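PDB 6OD8: putative aspartyl-tRNA synthetase from Leishmania major, which probably attaches L-aspartate to tRNA(Asp) at the cost of ATP, as a class II aminoacyl-tRNA synthetase. Local coordinates for the interface of chains A and B. Numbering follows the deposited sequence. Chains: chain A/B, Putative aspartyl-tRNA synthetase.

The interface of chains A and B. Residues chain A 176-178, 180; chain B 517-519.
The loop A:Glu176 to A:Leu178, which follows the short strand at residue 175, meets the loop B:Arg517 to B:Gly519, between helix 510-514 and strand 523-529 of the other chain. The two segments run antiparallel, and A:Ser177 and B:Leu518 form a one-residue beta bridge. The patch is a small part of a two-fold symmetric interface between copies of one protein. Class II aspartyl-tRNA synthetases are typically dimers, so the pairing is probably biological. The segment of chain B lies within the class II synthetase family region. The patch is one small backbone contact that may help hold the two subunits in register.

The polar contacts found between the chains here are made by backbone atoms, one of them through water. A:Leu178 N donates to the carbonyl B:Arg517 O at 3.1 Å. The bond is nearly straight, 165° at the hydrogen, and lies in the carbonyl plane. On the other side of A:Ser177, water 1 joins the two chains. The oxygen of water 1 lies 3.0 Å from the carbonyl A:Glu176 O. The same water oxygen lies 3.0 Å from B:Gly519 N, so it fills in where the backbones do not pair directly.

Side chains close over this pairing. A:Leu178 and B:Arg517 run next to each other in the same direction. The methyl A:Leu178 CD1 rests 3.9 Å from B:Arg517 CB, at the base of the extended arginine chain. B:Leu518 has CG anti to its carbonyl carbon (chi1 -48°), and its methyl CD2 reaches A:Leu178 CB at 4.1 Å.

A:Ser177 lays its CB and hydroxyl against the backbone of B:Leu518. Its OG is anti to its own backbone N (chi1 176°), which turns the hydroxyl towards the next carbonyl of its chain. There A:Ser177 OG donates at 2.9 Å to a lone pair of A:Leu178 O, within the plane of that carbonyl.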
ATOM      1  N   GLU A 176      26.457  19.132 -11.104  1.00 22.85           N
ATOM      2  CA  GLU A 176      26.293  19.859 -12.356  1.00 25.92           C
ATOM      3  C   GLU A 176      25.484  19.030 -13.337  1.00 30.54           C
ATOM      4  O   GLU A 176      25.717  17.825 -13.490  1.00 29.20           O
ATOM      5  CB  GLU A 176      27.646  20.211 -12.963  1.00 26.95           C
ATOM      6  CG  GLU A 176      28.541  20.948 -12.018  1.00 34.84           C
ATOM      7  CD  GLU A 176      29.851  21.306 -12.677  1.00 49.04           C
ATOM      8  OE1 GLU A 176      30.586  22.153 -12.133  1.00 54.57           O
ATOM      9  OE2 GLU A 176      30.131  20.742 -13.754  1.00 55.34           O
ATOM     10  N   SER A 177      24.526  19.677 -13.983  1.00 26.69           N
ATOM     11  CA  SER A 177      23.766  19.045 -15.041  1.00 22.89           C
ATOM     12  C   SER A 177      24.546  19.133 -16.342  1.00 20.19           C
ATOM     13  O   SER A 177      25.324  20.063 -16.560  1.00 21.20           O
ATOM     14  CB  SER A 177      22.406  19.740 -15.191  1.00 23.40           C
ATOM     15  OG  SER A 177      21.651  19.214 -16.269  1.00 21.32           O
ATOM     16  N   LEU A 178      24.333  18.153 -17.213  1.00 29.02           N
ATOM     17  CA  LEU A 178      24.685  18.343 -18.607  1.00 29.47           C
ATOM     18  C   LEU A 178      24.077  19.645 -19.127  1.00 27.93           C
ATOM     19  O   LEU A 178      22.986  20.065 -18.710  1.00 28.56           O
ATOM     20  CB  LEU A 178      24.189  17.155 -19.438  1.00 28.52           C
ATOM     21  CG  LEU A 178      24.828  15.813 -19.079  1.00 32.49           C
ATOM     22  CD1 LEU A 178      24.258  14.690 -19.934  1.00 29.53           C
ATOM     23  CD2 LEU A 178      26.343  15.893 -19.222  1.00 30.25           C
ATOM     24  N   THR A 180      23.276  19.793 -22.223  1.00 32.54           N
ATOM     25  CA  THR A 180      22.356  19.263 -23.225  1.00 31.15           C
ATOM     26  C   THR A 180      21.232  18.516 -22.507  1.00 29.71           C
ATOM     27  O   THR A 180      21.461  17.456 -21.915  1.00 36.19           O
ATOM     28  CB  THR A 180      23.089  18.343 -24.190  1.00 38.88           C
ATOM     29  OG1 THR A 180      24.253  19.017 -24.679  1.00 42.84           O
ATOM     30  CG2 THR A 180      22.184  17.977 -25.349  1.00 41.43           C
TER
ATOM     31  N   ARG B 517      22.298  12.399 -14.468  1.00 18.35           N
ATOM     32  CA  ARG B 517      23.178  13.248 -15.266  1.00 18.97           C
ATOM     33  C   ARG B 517      22.683  14.679 -15.419  1.00 20.39           C
ATOM     34  O   ARG B 517      23.455  15.532 -15.880  1.00 21.00           O
ATOM     35  CB  ARG B 517      23.399  12.647 -16.667  1.00 22.42           C
ATOM     36  CG  ARG B 517      24.087  11.281 -16.658  1.00 26.48           C
ATOM     37  CD  ARG B 517      24.382  10.830 -18.081  1.00 31.23           C
ATOM     38  NE  ARG B 517      24.825   9.437 -18.206  1.00 30.56           N
ATOM     39  CZ  ARG B 517      26.087   9.025 -18.072  1.00 31.25           C
ATOM     40  NH1 ARG B 517      27.046   9.876 -17.765  1.00 30.13           N
ATOM     41  NH2 ARG B 517      26.389   7.745 -18.226  1.00 33.14           N
ATOM     42  N   LEU B 518      21.429  14.960 -15.062  1.00 17.67           N
ATOM     43  CA  LEU B 518      20.827  16.280 -15.238  1.00 18.18           C
ATOM     44  C   LEU B 518      20.688  16.975 -13.886  1.00 17.93           C
ATOM     45  O   LEU B 518      19.672  17.601 -13.590  1.00 22.18           O
ATOM     46  CB  LEU B 518      19.473  16.175 -15.951  1.00 16.60           C
ATOM     47  CG  LEU B 518      19.490  15.303 -17.210  1.00 20.61           C
ATOM     48  CD1 LEU B 518      18.081  15.194 -17.872  1.00 21.32           C
ATOM     49  CD2 LEU B 518      20.529  15.842 -18.206  1.00 22.26           C
ATOM     50  N   GLY B 519      21.733  16.881 -13.060  1.00 20.00           N
ATOM     51  CA  GLY B 519      21.686  17.370 -11.697  1.00 22.76           C
ATOM     52  C   GLY B 519      21.047  16.329 -10.794  1.00 21.89           C
ATOM     53  O   GLY B 519      19.968  15.795 -11.106  1.00 20.51           O
TER
HETATM   54  O   HOH W   1      24.263  15.480 -12.385  1.00 26.72           O